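Local coordinates for protein acetate kinase (Entamoeba histolytica, PDB 4H0O) that probably interconverts acetate and acetyl phosphate, passing the phosphoryl group to or from a phosphate-type partner, as a pyrophosphate-dependent, magnesium-requiring acetate kinase of the ASKHA superfamily, at residues V94-V99 and F134-I139; H57-Q62 and K85-S90; I36-K41 and I81-E86. All coordinates share one frame; numbering follows the deposited sequence.

Contact 1 of 3, residues V94-V99 and F134-I139; sequences VGHRFV and FGVIEI
Strand 94-98 and helix 134-139 run nearly antiparallel, at 157° with their axes 9.0 Å apart, and the CA atoms of His96 and Ile137, 7.0 Å apart, are the nearest across them. This is helix-on-sheet packing in the ribonuclease H-like fold of the ASKHA superfamily: the strand lies inside the mixed sheet, between strands 16-21 and 148-153, and helix 129-143 packs against it. No hydrogen bond crosses the interface. Its main element is a CH-pi contact, with Ile137 CG1 3.6 Å from the centroid of the His96 ring and 24° off the ring normal. CG1 therefore sits over a face, displaced toward the rim, and is 3.4 Å from His96 ND1. The CG1 branch meets the imidazole because chi1 of -71° turns it beside the backbone N and CG2 anti to it, while CD1 continues to His96 CB. Val136 CG1 approaches the same ring near its plane, 4.2 Å from His96 CE1. The far nitrogen, His96 NE2, is hydrogen-bonded to Gln149 OE1 on the adjacent strand, which restrains the ring's rotation. Side chains alternate along the strand: His96 and Phe98 face the helix, whereas Arg97, a predicted substrate-binding residue, points away from it. Leu119 of helix 113-120 touches both Phe98 and Phe134. Between these two phenylalanines, Phe98 CE1 meets Phe134 CB 4.3 Å away, with CB at the ring edge.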
ATOM      1  N   VAL B  94      -7.138  30.916 -23.424  1.00 42.64           N
ATOM      2  CA  VAL B  94      -7.262  29.502 -23.771  1.00 36.03           C
ATOM      3  C   VAL B  94      -6.678  28.646 -22.651  1.00 37.80           C
ATOM      4  O   VAL B  94      -5.532  28.847 -22.236  1.00 34.78           O
ATOM      5  CB  VAL B  94      -6.560  29.162 -25.105  1.00 36.94           C
ATOM      6  CG1 VAL B  94      -6.923  27.756 -25.554  1.00 31.63           C
ATOM      7  CG2 VAL B  94      -6.952  30.155 -26.179  1.00 37.91           C
ATOM      8  N   GLY B  95      -7.472  27.702 -22.153  1.00 38.26           N
ATOM      9  CA  GLY B  95      -7.010  26.797 -21.117  1.00 31.40           C
ATOM     10  C   GLY B  95      -6.714  25.420 -21.678  1.00 32.44           C
ATOM     11  O   GLY B  95      -7.456  24.915 -22.525  1.00 34.71           O
ATOM     12  N   HIS B  96      -5.626  24.815 -21.211  1.00 32.11           N
ATOM     13  CA  HIS B  96      -5.239  23.481 -21.656  1.00 34.70           C
ATOM     14  C   HIS B  96      -4.966  22.576 -20.459  1.00 34.00           C
ATOM     15  O   HIS B  96      -4.701  23.054 -19.357  1.00 34.11           O
ATOM     16  CB  HIS B  96      -3.989  23.552 -22.530  1.00 27.72           C
ATOM     17  CG  HIS B  96      -4.150  24.394 -23.751  1.00 34.26           C
ATOM     18  ND1 HIS B  96      -4.577  23.888 -24.960  1.00 43.81           N
ATOM     19  CD2 HIS B  96      -3.917  25.717 -23.964  1.00 38.02           C
ATOM     20  CE1 HIS B  96      -4.612  24.855 -25.858  1.00 35.77           C
ATOM     21  NE2 HIS B  96      -4.215  25.973 -25.277  1.00 42.02           N
ATOM     22  N   ARG B  97      -5.015  21.269 -20.682  1.00 36.21           N
ATOM     23  CA  ARG B  97      -4.798  20.310 -19.607  1.00 35.90           C
ATOM     24  C   ARG B  97      -3.651  19.361 -19.945  1.00 37.40           C
ATOM     25  O   ARG B  97      -3.683  18.680 -20.971  1.00 36.47           O
ATOM     26  CB  ARG B  97      -6.083  19.522 -19.351  1.00 33.07           C
ATOM     27  CG  ARG B  97      -5.996  18.507 -18.229  1.00 46.36           C
ATOM     28  CD  ARG B  97      -7.360  17.896 -17.942  1.00 53.77           C
ATOM     29  NE  ARG B  97      -7.336  17.039 -16.760  1.00 74.34           N
ATOM     30  CZ  ARG B  97      -7.161  15.723 -16.793  1.00 78.83           C
ATOM     31  NH1 ARG B  97      -6.996  15.103 -17.955  1.00 81.80           N
ATOM     32  NH2 ARG B  97      -7.153  15.025 -15.665  1.00 71.15           N
ATOM     33  N   PHE B  98      -2.642  19.322 -19.078  1.00 36.55           N
ATOM     34  CA  PHE B  98      -1.474  18.466 -19.275  1.00 40.10           C
ATOM     35  C   PHE B  98      -1.393  17.479 -18.113  1.00 40.38           C
ATOM     36  O   PHE B  98      -1.340  17.884 -16.948  1.00 32.83           O
ATOM     37  CB  PHE B  98      -0.213  19.325 -19.316  1.00 37.90           C
ATOM     38  CG  PHE B  98       0.896  18.763 -20.158  1.00 30.97           C
ATOM     39  CD1 PHE B  98       0.834  18.815 -21.543  1.00 43.30           C
ATOM     40  CD2 PHE B  98       2.027  18.225 -19.559  1.00 35.74           C
ATOM     41  CE1 PHE B  98       1.869  18.314 -22.319  1.00 36.16           C
ATOM     42  CE2 PHE B  98       3.065  17.724 -20.324  1.00 34.87           C
ATOM     43  CZ  PHE B  98       2.985  17.767 -21.706  1.00 36.33           C
ATOM     44  N   VAL B  99      -1.383  16.188 -18.434  1.00 34.50           N
ATOM     45  CA  VAL B  99      -1.456  15.141 -17.419  1.00 30.19           C
ATOM     46  C   VAL B  99      -0.230  15.081 -16.505  1.00 45.61           C
ATOM     47  O   VAL B  99      -0.360  15.098 -15.281  1.00 37.74           O
ATOM     48  CB  VAL B  99      -1.691  13.753 -18.056  1.00 41.43           C
ATOM     49  CG1 VAL B  99      -1.453  12.655 -17.043  1.00 48.25           C
ATOM     50  CG2 VAL B  99      -3.101  13.654 -18.607  1.00 46.35           C
ATOM     51  N   PHE B 134      -0.212  18.373 -26.151  1.00 31.95           N
ATOM     52  CA  PHE B 134       0.856  19.254 -26.627  1.00 42.41           C
ATOM     53  C   PHE B 134       0.572  19.760 -28.039  1.00 46.77           C
ATOM     54  O   PHE B 134       0.704  20.956 -28.312  1.00 40.30           O
ATOM     55  CB  PHE B 134       2.219  18.554 -26.581  1.00 42.26           C
ATOM     56  CG  PHE B 134       3.379  19.460 -26.908  1.00 45.24           C
ATOM     57  CD1 PHE B 134       3.908  20.307 -25.946  1.00 41.83           C
ATOM     58  CD2 PHE B 134       3.942  19.462 -28.179  1.00 47.17           C
ATOM     59  CE1 PHE B 134       4.973  21.143 -26.242  1.00 49.40           C
ATOM     60  CE2 PHE B 134       5.009  20.296 -28.480  1.00 45.99           C
ATOM     61  CZ  PHE B 134       5.525  21.137 -27.510  1.00 42.19           C
ATOM     62  N   GLY B 135       0.185  18.847 -28.929  1.00 40.97           N
ATOM     63  CA  GLY B 135      -0.119  19.199 -30.307  1.00 39.82           C
ATOM     64  C   GLY B 135      -1.201  20.261 -30.400  1.00 42.15           C
ATOM     65  O   GLY B 135      -1.117  21.182 -31.218  1.00 45.34           O
ATOM     66  N   VAL B 136      -2.218  20.130 -29.552  1.00 38.41           N
ATOM     67  CA  VAL B 136      -3.308  21.097 -29.498  1.00 34.35           C
ATOM     68  C   VAL B 136      -2.799  22.446 -28.995  1.00 42.48           C
ATOM     69  O   VAL B 136      -3.176  23.491 -29.523  1.00 41.35           O
ATOM     70  CB  VAL B 136      -4.466  20.592 -28.612  1.00 39.29           C
ATOM     71  CG1 VAL B 136      -5.510  21.683 -28.405  1.00 32.40           C
ATOM     72  CG2 VAL B 136      -5.104  19.360 -29.232  1.00 29.77           C
ATOM     73  N   ILE B 137      -1.934  22.414 -27.982  1.00 35.34           N
ATOM     74  CA  ILE B 137      -1.322  23.630 -27.448  1.00 44.05           C
ATOM     75  C   ILE B 137      -0.496  24.376 -28.505  1.00 42.41           C
ATOM     76  O   ILE B 137      -0.631  25.589 -28.657  1.00 42.82           O
ATOM     77  CB  ILE B 137      -0.447  23.334 -26.203  1.00 45.52           C
ATOM     78  CG1 ILE B 137      -1.332  22.977 -25.007  1.00 37.70           C
ATOM     79  CG2 ILE B 137       0.422  24.529 -25.855  1.00 37.33           C
ATOM     80  CD1 ILE B 137      -0.562  22.622 -23.745  1.00 36.15           C
ATOM     81  N   GLU B 138       0.346  23.650 -29.237  1.00 40.30           N
ATOM     82  CA  GLU B 138       1.170  24.255 -30.285  1.00 41.19           C
ATOM     83  C   GLU B 138       0.346  24.921 -31.390  1.00 44.45           C
ATOM     84  O   GLU B 138       0.643  26.044 -31.799  1.00 48.68           O
ATOM     85  CB  GLU B 138       2.138  23.228 -30.885  1.00 41.13           C
ATOM     86  CG  GLU B 138       3.552  23.305 -30.317  1.00 47.37           C
ATOM     87  CD  GLU B 138       4.559  22.493 -31.117  1.00 62.06           C
ATOM     88  OE1 GLU B 138       4.138  21.573 -31.852  1.00 65.08           O
ATOM     89  OE2 GLU B 138       5.771  22.780 -31.014  1.00 65.31           O
ATOM     90  N   ILE B 139      -0.686  24.236 -31.871  1.00 43.26           N
ATOM     91  CA  ILE B 139      -1.532  24.802 -32.917  1.00 43.00           C
ATOM     92  C   ILE B 139      -2.377  25.962 -32.376  1.00 49.61           C
ATOM     93  O   ILE B 139      -2.715  26.893 -33.110  1.00 52.78           O
ATOM     94  CB  ILE B 139      -2.423  23.718 -33.587  1.00 49.62           C
ATOM     95  CG1 ILE B 139      -2.438  23.900 -35.104  1.00 50.13           C
ATOM     96  CG2 ILE B 139      -3.839  23.724 -33.028  1.00 44.41           C
ATOM     97  CD1 ILE B 139      -1.079  23.740 -35.740  1.00 59.90           C
TER

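Contact 2 of 3, residues H57-Q62 and K85-S90; sequences HHLNGQ and KENHIS
A Schellman motif ends helix 73-86 here, and the contact sets that helix end against the hairpin turn joining strands 54-59 and 62-67. The evidence for the motif is twofold: His88, the C-prime residue, has positive phi, and the bonds Ile89 N to Leu84 O and His88 N to Lys85 O close the last turn. On the other side, the backbone bond from Leu59 N to Gln62 O spans the hairpin turn. The hairpin turn and the helix end meet through Leu59, whose CA lies 9.3 Å from that of Asn87, and the contact is slight, 103 Å² in all, made by van der Waals packing without a hydrogen bond between the segments. The fork of Leu59 divides the work. Its CD2 methyl lies against the Asn87 side chain, 3.9 Å from OD1 and 4.1 Å from CB, an approach in which the amide serves as a packing surface. With Asn87 CG beside its own backbone N (chi1 -75°), the amide stays close to the helix end, where ND2 is hydrogen-bonded to Phe83 O one turn back. This bond restrains the amide that CD2 touches. Leu59 also packs on Cys38 of the neighbouring strand, which places the hairpin end beside strand 36-44. Ile89, the residue after the C-prime position, also points toward the hairpin, and its side chain lies alongside that of Leu59, the two running in opposing directions. The other Leu59 branch completes the contact, with CD1 4.1 Å from Ile89 CD1.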
ATOM      1  N   HIS B  57     -21.545  21.805 -33.263  1.00 52.88           N
ATOM      2  CA  HIS B  57     -21.429  22.997 -32.437  1.00 51.00           C
ATOM      3  C   HIS B  57     -22.750  23.343 -31.758  1.00 51.84           C
ATOM      4  O   HIS B  57     -23.808  23.331 -32.390  1.00 58.79           O
ATOM      5  CB  HIS B  57     -20.931  24.177 -33.270  1.00 50.15           C
ATOM      6  CG  HIS B  57     -19.524  24.023 -33.755  1.00 46.82           C
ATOM      7  ND1 HIS B  57     -18.430  24.268 -32.955  1.00 45.81           N
ATOM      8  CD2 HIS B  57     -19.032  23.658 -34.963  1.00 47.57           C
ATOM      9  CE1 HIS B  57     -17.324  24.057 -33.647  1.00 44.58           C
ATOM     10  NE2 HIS B  57     -17.663  23.689 -34.869  1.00 49.30           N
ATOM     11  N   HIS B  58     -22.679  23.633 -30.462  1.00 55.16           N
ATOM     12  CA  HIS B  58     -23.829  24.125 -29.718  1.00 50.27           C
ATOM     13  C   HIS B  58     -23.584  25.592 -29.379  1.00 59.92           C
ATOM     14  O   HIS B  58     -22.670  25.927 -28.622  1.00 54.26           O
ATOM     15  CB  HIS B  58     -24.070  23.279 -28.461  1.00 52.79           C
ATOM     16  CG  HIS B  58     -24.510  21.876 -28.761  1.00 65.03           C
ATOM     17  ND1 HIS B  58     -24.766  20.946 -27.769  1.00 68.50           N
ATOM     18  CD2 HIS B  58     -24.742  21.251 -29.932  1.00 67.69           C
ATOM     19  CE1 HIS B  58     -25.134  19.810 -28.330  1.00 71.17           C
ATOM     20  NE2 HIS B  58     -25.130  19.960 -29.640  1.00 67.48           N
ATOM     21  N   LEU B  59     -24.395  26.463 -29.974  1.00 64.60           N
ATOM     22  CA  LEU B  59     -24.193  27.904 -29.881  1.00 67.83           C
ATOM     23  C   LEU B  59     -25.520  28.623 -29.667  1.00 74.34           C
ATOM     24  O   LEU B  59     -26.400  28.582 -30.533  1.00 68.25           O
ATOM     25  CB  LEU B  59     -23.514  28.420 -31.153  1.00 62.77           C
ATOM     26  CG  LEU B  59     -23.386  29.933 -31.341  1.00 66.75           C
ATOM     27  CD1 LEU B  59     -22.613  30.559 -30.192  1.00 64.13           C
ATOM     28  CD2 LEU B  59     -22.721  30.252 -32.676  1.00 62.88           C
ATOM     29  N   ASN B  60     -25.648  29.265 -28.509  1.00 78.25           N
ATOM     30  CA  ASN B  60     -26.865  29.976 -28.137  1.00 80.29           C
ATOM     31  C   ASN B  60     -28.106  29.117 -28.332  1.00 83.57           C
ATOM     32  O   ASN B  60     -28.485  28.340 -27.456  1.00 83.62           O
ATOM     33  CB  ASN B  60     -26.992  31.274 -28.938  1.00 80.33           C
ATOM     34  CG  ASN B  60     -28.072  32.189 -28.396  1.00 90.66           C
ATOM     35  OD1 ASN B  60     -28.343  32.204 -27.196  1.00 86.02           O
ATOM     36  ND2 ASN B  60     -28.694  32.959 -29.281  1.00 81.96           N
ATOM     37  N   GLY B  61     -28.732  29.268 -29.492  1.00 80.84           N
ATOM     38  CA  GLY B  61     -29.917  28.513 -29.838  1.00 78.15           C
ATOM     39  C   GLY B  61     -29.756  27.014 -30.008  1.00 75.83           C
ATOM     40  O   GLY B  61     -30.358  26.244 -29.258  1.00 66.10           O
ATOM     41  N   GLN B  62     -29.011  26.571 -31.018  1.00 74.48           N
ATOM     42  CA  GLN B  62     -29.033  25.144 -31.352  1.00 70.18           C
ATOM     43  C   GLN B  62     -27.761  24.506 -31.925  1.00 68.84           C
ATOM     44  O   GLN B  62     -26.640  24.891 -31.592  1.00 62.13           O
ATOM     45  CB  GLN B  62     -30.212  24.846 -32.286  1.00 78.37           C
ATOM     46  CG  GLN B  62     -30.413  23.368 -32.580  1.00 73.07           C
ATOM     47  CD  GLN B  62     -31.682  23.098 -33.364  1.00 82.22           C
ATOM     48  OE1 GLN B  62     -32.474  24.005 -33.618  1.00 78.95           O
ATOM     49  NE2 GLN B  62     -31.882  21.843 -33.752  1.00 84.95           N
ATOM     50  N   LYS B  85     -14.300  32.314 -34.758  1.00 41.28           N
ATOM     51  CA  LYS B  85     -14.002  33.579 -35.418  1.00 40.26           C
ATOM     52  C   LYS B  85     -15.112  33.947 -36.393  1.00 44.13           C
ATOM     53  O   LYS B  85     -15.583  35.083 -36.407  1.00 51.86           O
ATOM     54  CB  LYS B  85     -12.661  33.497 -36.153  1.00 43.56           C
ATOM     55  CG  LYS B  85     -11.438  33.554 -35.247  1.00 43.53           C
ATOM     56  CD  LYS B  85     -10.151  33.396 -36.052  1.00 50.56           C
ATOM     57  CE  LYS B  85      -8.921  33.614 -35.184  1.00 56.36           C
ATOM     58  NZ  LYS B  85      -7.657  33.417 -35.947  1.00 60.01           N
ATOM     59  N   GLU B  86     -15.532  32.976 -37.201  1.00 44.94           N
ATOM     60  CA  GLU B  86     -16.580  33.194 -38.196  1.00 52.99           C
ATOM     61  C   GLU B  86     -17.943  33.510 -37.575  1.00 47.28           C
ATOM     62  O   GLU B  86     -18.791  34.135 -38.212  1.00 50.16           O
ATOM     63  CB  GLU B  86     -16.685  31.995 -39.146  1.00 44.59           C
ATOM     64  CG  GLU B  86     -15.530  31.888 -40.139  1.00 59.59           C
ATOM     65  CD  GLU B  86     -15.632  30.666 -41.036  1.00 71.93           C
ATOM     66  OE1 GLU B  86     -16.533  29.830 -40.806  1.00 75.35           O
ATOM     67  OE2 GLU B  86     -14.812  30.542 -41.970  1.00 69.89           O
ATOM     68  N   ASN B  87     -18.152  33.083 -36.334  1.00 42.09           N
ATOM     69  CA  ASN B  87     -19.400  33.381 -35.637  1.00 44.86           C
ATOM     70  C   ASN B  87     -19.249  34.451 -34.553  1.00 47.78           C
ATOM     71  O   ASN B  87     -20.105  34.578 -33.676  1.00 49.75           O
ATOM     72  CB  ASN B  87     -20.020  32.107 -35.059  1.00 45.04           C
ATOM     73  CG  ASN B  87     -20.669  31.243 -36.121  1.00 46.21           C
ATOM     74  OD1 ASN B  87     -21.880  31.308 -36.336  1.00 65.75           O
ATOM     75  ND2 ASN B  87     -19.863  30.431 -36.796  1.00 40.42           N
ATOM     76  N   HIS B  88     -18.157  35.209 -34.621  1.00 41.37           N
ATOM     77  CA  HIS B  88     -17.939  36.369 -33.754  1.00 50.55           C
ATOM     78  C   HIS B  88     -17.926  36.055 -32.256  1.00 53.11           C
ATOM     79  O   HIS B  88     -18.438  36.829 -31.443  1.00 54.55           O
ATOM     80  CB  HIS B  88     -18.950  37.476 -34.067  1.00 50.99           C
ATOM     81  CG  HIS B  88     -18.890  37.962 -35.481  1.00 60.48           C
ATOM     82  ND1 HIS B  88     -17.907  38.817 -35.936  1.00 50.80           N
ATOM     83  CD2 HIS B  88     -19.690  37.711 -36.547  1.00 46.68           C
ATOM     84  CE1 HIS B  88     -18.104  39.071 -37.217  1.00 58.07           C
ATOM     85  NE2 HIS B  88     -19.179  38.413 -37.611  1.00 48.37           N
ATOM     86  N   ILE B  89     -17.341  34.914 -31.904  1.00 53.67           N
ATOM     87  CA  ILE B  89     -17.003  34.616 -30.520  1.00 42.94           C
ATOM     88  C   ILE B  89     -15.531  34.967 -30.319  1.00 40.62           C
ATOM     89  O   ILE B  89     -14.645  34.199 -30.706  1.00 49.84           O
ATOM     90  CB  ILE B  89     -17.222  33.123 -30.178  1.00 46.08           C
ATOM     91  CG1 ILE B  89     -18.629  32.669 -30.582  1.00 41.28           C
ATOM     92  CG2 ILE B  89     -16.954  32.866 -28.698  1.00 41.21           C
ATOM     93  CD1 ILE B  89     -19.751  33.433 -29.908  1.00 50.26           C
ATOM     94  N   SER B  90     -15.266  36.133 -29.738  1.00 37.32           N
ATOM     95  CA  SER B  90     -13.887  36.556 -29.489  1.00 47.46           C
ATOM     96  C   SER B  90     -13.347  35.885 -28.226  1.00 49.38           C
ATOM     97  O   SER B  90     -14.082  35.690 -27.252  1.00 50.83           O
ATOM     98  CB  SER B  90     -13.790  38.078 -29.369  1.00 46.09           C
ATOM     99  OG  SER B  90     -14.277  38.526 -28.121  1.00 61.49           O
TER

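Contact 3 of 3, residues I36-K41 and I81-E86; sequences IVCSGK and IQFLKE
Cys38 and Leu84 mark the nearest approach of the two backbones, with CA atoms 8.6 Å apart, where helix 81-86 passes over the strand just after the chain turns a corner at Val37. The evidence for a side-chain-only contact is that no hydrogen bond joins the segments and that all the touching atoms belong to Cys38, Phe83 and Leu84, each of them buried. Cys38 points at the helix with its sulfur anti to the backbone N (chi1 -165°), and SG alone does the touching. It meets two consecutive helix residues. Leu84 CD2 lies 3.7 Å from SG, although its side chain starts out across the line between the segments. Phe83 heads toward the strand from its first bond and presents its ring edge, with CE2 3.9 Å from SG. The sulfur is 5.3 Å from the centroid of the Phe83 ring and 86° off the ring normal, so it lies almost in the ring plane. That position identifies an edge-on Cys sulfur-aromatic contact, in which the sulfur faces the ring's C-H rim and not its pi cloud. The Phe83 ring is also stacked with His57 of strand 54-59, so one side chain bridges two adjacent strands of the sheet. Tyr28 of the flanking strand 26-31 touches the cysteine too, and Ile91 touches Leu84. The whole is helix-on-sheet packing: helix 73-86 lies against the antiparallel part of the mixed sheet in this ribonuclease H-like fold.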
ATOM      1  N   ILE B  36     -21.590  28.644 -19.974  1.00 59.72           N
ATOM      2  CA  ILE B  36     -21.224  28.164 -21.303  1.00 60.58           C
ATOM      3  C   ILE B  36     -21.994  28.911 -22.391  1.00 56.75           C
ATOM      4  O   ILE B  36     -23.222  28.983 -22.353  1.00 58.52           O
ATOM      5  CB  ILE B  36     -21.503  26.654 -21.436  1.00 47.99           C
ATOM      6  CG1 ILE B  36     -20.786  25.884 -20.323  1.00 53.61           C
ATOM      7  CG2 ILE B  36     -21.075  26.148 -22.801  1.00 39.82           C
ATOM      8  CD1 ILE B  36     -21.096  24.400 -20.299  1.00 53.35           C
ATOM      9  N   VAL B  37     -21.263  29.462 -23.357  1.00 52.45           N
ATOM     10  CA  VAL B  37     -21.873  30.195 -24.464  1.00 45.25           C
ATOM     11  C   VAL B  37     -21.741  29.416 -25.770  1.00 42.78           C
ATOM     12  O   VAL B  37     -22.541  29.588 -26.691  1.00 60.34           O
ATOM     13  CB  VAL B  37     -21.258  31.604 -24.622  1.00 52.08           C
ATOM     14  CG1 VAL B  37     -21.482  32.415 -23.365  1.00 54.20           C
ATOM     15  CG2 VAL B  37     -19.772  31.511 -24.920  1.00 44.23           C
ATOM     16  N   CYS B  38     -20.728  28.556 -25.835  1.00 42.54           N
ATOM     17  CA  CYS B  38     -20.490  27.723 -27.005  1.00 46.10           C
ATOM     18  C   CYS B  38     -19.748  26.456 -26.591  1.00 48.70           C
ATOM     19  O   CYS B  38     -18.940  26.482 -25.659  1.00 54.55           O
ATOM     20  CB  CYS B  38     -19.678  28.493 -28.052  1.00 45.19           C
ATOM     21  SG  CYS B  38     -19.662  27.745 -29.701  1.00 58.92           S
ATOM     22  N   SER B  39     -20.032  25.351 -27.278  1.00 42.41           N
ATOM     23  CA  SER B  39     -19.384  24.073 -27.001  1.00 43.89           C
ATOM     24  C   SER B  39     -19.476  23.176 -28.230  1.00 49.35           C
ATOM     25  O   SER B  39     -20.299  23.414 -29.116  1.00 53.43           O
ATOM     26  CB  SER B  39     -20.032  23.381 -25.800  1.00 41.16           C
ATOM     27  OG  SER B  39     -21.336  22.929 -26.116  1.00 58.21           O
ATOM     28  N   GLY B  40     -18.638  22.146 -28.291  1.00 43.44           N
ATOM     29  CA  GLY B  40     -18.646  21.272 -29.448  1.00 51.09           C
ATOM     30  C   GLY B  40     -17.813  20.016 -29.320  1.00 39.74           C
ATOM     31  O   GLY B  40     -16.982  19.893 -28.417  1.00 45.33           O
ATOM     32  N   LYS B  41     -18.047  19.077 -30.232  1.00 44.31           N
ATOM     33  CA  LYS B  41     -17.301  17.826 -30.282  1.00 44.57           C
ATOM     34  C   LYS B  41     -16.947  17.522 -31.732  1.00 42.12           C
ATOM     35  O   LYS B  41     -17.783  17.680 -32.626  1.00 50.40           O
ATOM     36  CB  LYS B  41     -18.134  16.682 -29.690  1.00 53.91           C
ATOM     37  CG  LYS B  41     -18.660  16.943 -28.282  1.00 59.82           C
ATOM     38  CD  LYS B  41     -19.619  15.851 -27.820  1.00 67.02           C
ATOM     39  CE  LYS B  41     -20.173  16.151 -26.430  1.00 70.95           C
ATOM     40  NZ  LYS B  41     -21.199  15.155 -26.008  1.00 74.98           N
ATOM     41  N   ILE B  81     -11.383  26.834 -33.668  1.00 32.50           N
ATOM     42  CA  ILE B  81     -10.977  28.230 -33.547  1.00 33.14           C
ATOM     43  C   ILE B  81     -11.496  29.054 -34.727  1.00 44.77           C
ATOM     44  O   ILE B  81     -11.953  30.188 -34.559  1.00 40.42           O
ATOM     45  CB  ILE B  81      -9.433  28.342 -33.461  1.00 42.87           C
ATOM     46  CG1 ILE B  81      -8.931  27.746 -32.141  1.00 37.79           C
ATOM     47  CG2 ILE B  81      -8.975  29.786 -33.601  1.00 38.61           C
ATOM     48  CD1 ILE B  81      -7.422  27.600 -32.061  1.00 33.34           C
ATOM     49  N   GLN B  82     -11.433  28.468 -35.919  1.00 45.52           N
ATOM     50  CA  GLN B  82     -11.937  29.111 -37.126  1.00 47.99           C
ATOM     51  C   GLN B  82     -13.449  29.340 -37.059  1.00 44.53           C
ATOM     52  O   GLN B  82     -13.939  30.399 -37.454  1.00 44.72           O
ATOM     53  CB  GLN B  82     -11.575  28.275 -38.356  1.00 55.44           C
ATOM     54  CG  GLN B  82     -12.249  28.714 -39.646  1.00 56.51           C
ATOM     55  CD  GLN B  82     -11.657  28.029 -40.864  1.00 79.47           C
ATOM     56  OE1 GLN B  82     -10.454  27.770 -40.918  1.00 75.50           O
ATOM     57  NE2 GLN B  82     -12.501  27.728 -41.846  1.00 79.87           N
ATOM     58  N   PHE B  83     -14.179  28.350 -36.552  1.00 34.22           N
ATOM     59  CA  PHE B  83     -15.628  28.453 -36.412  1.00 39.83           C
ATOM     60  C   PHE B  83     -16.021  29.600 -35.490  1.00 45.46           C
ATOM     61  O   PHE B  83     -16.975  30.328 -35.767  1.00 46.83           O
ATOM     62  CB  PHE B  83     -16.209  27.142 -35.876  1.00 36.44           C
ATOM     63  CG  PHE B  83     -17.639  27.249 -35.401  1.00 40.76           C
ATOM     64  CD1 PHE B  83     -18.694  27.127 -36.295  1.00 41.18           C
ATOM     65  CD2 PHE B  83     -17.928  27.448 -34.057  1.00 43.83           C
ATOM     66  CE1 PHE B  83     -20.008  27.215 -35.860  1.00 47.67           C
ATOM     67  CE2 PHE B  83     -19.240  27.539 -33.616  1.00 42.82           C
ATOM     68  CZ  PHE B  83     -20.279  27.423 -34.518  1.00 50.77           C
ATOM     69  N   LEU B  84     -15.292  29.744 -34.388  1.00 42.39           N
ATOM     70  CA  LEU B  84     -15.594  30.768 -33.394  1.00 40.86           C
ATOM     71  C   LEU B  84     -15.344  32.174 -33.943  1.00 48.05           C
ATOM     72  O   LEU B  84     -16.085  33.109 -33.632  1.00 44.16           O
ATOM     73  CB  LEU B  84     -14.781  30.527 -32.118  1.00 37.80           C
ATOM     74  CG  LEU B  84     -15.047  29.184 -31.434  1.00 46.76           C
ATOM     75  CD1 LEU B  84     -14.008  28.881 -30.363  1.00 33.23           C
ATOM     76  CD2 LEU B  84     -16.448  29.157 -30.838  1.00 43.05           C
ATOM     77  N   LYS B  85     -14.300  32.314 -34.758  1.00 41.28           N
ATOM     78  CA  LYS B  85     -14.002  33.579 -35.418  1.00 40.26           C
ATOM     79  C   LYS B  85     -15.112  33.947 -36.393  1.00 44.13           C
ATOM     80  O   LYS B  85     -15.583  35.083 -36.407  1.00 51.86           O
ATOM     81  CB  LYS B  85     -12.661  33.497 -36.153  1.00 43.56           C
ATOM     82  CG  LYS B  85     -11.438  33.554 -35.247  1.00 43.53           C
ATOM     83  CD  LYS B  85     -10.151  33.396 -36.052  1.00 50.56           C
ATOM     84  CE  LYS B  85      -8.921  33.614 -35.184  1.00 56.36           C
ATOM     85  NZ  LYS B  85      -7.657  33.417 -35.947  1.00 60.01           N
ATOM     86  N   GLU B  86     -15.532  32.976 -37.201  1.00 44.94           N
ATOM     87  CA  GLU B  86     -16.580  33.194 -38.196  1.00 52.99           C
ATOM     88  C   GLU B  86     -17.943  33.510 -37.575  1.00 47.28           C
ATOM     89  O   GLU B  86     -18.791  34.135 -38.212  1.00 50.16           O
ATOM     90  CB  GLU B  86     -16.685  31.995 -39.146  1.00 44.59           C
ATOM     91  CG  GLU B  86     -15.530  31.888 -40.139  1.00 59.59           C
ATOM     92  CD  GLU B  86     -15.632  30.666 -41.036  1.00 71.93           C
ATOM     93  OE1 GLU B  86     -16.533  29.830 -40.806  1.00 75.35           O
ATOM     94  OE2 GLU B  86     -14.812  30.542 -41.970  1.00 69.89           O
TER

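All three contacts set a helix, or the turn that ends one, against the same eight-stranded mixed sheet. Contacts 2 and 3 have centres 5 Å apart and share Lys85 and Glu86 of helix 73-86; their strands, 54-59 and 36-44, are neighbours, linked by a probable hydrogen bond from His58 N to Ser39 O. Contact 1 uses helix 129-143 and strand 93-98; its centre is 22 Å from contact 2 and 17 Å from contact 3, which it does not touch. Along the chain both helix 73-86 contacts close before contact 1 opens. Contacts 2 and 3 thus pack the outer antiparallel strands, and contact 1 the inner strand bearing Arg97, the predicted substrate-binding residue.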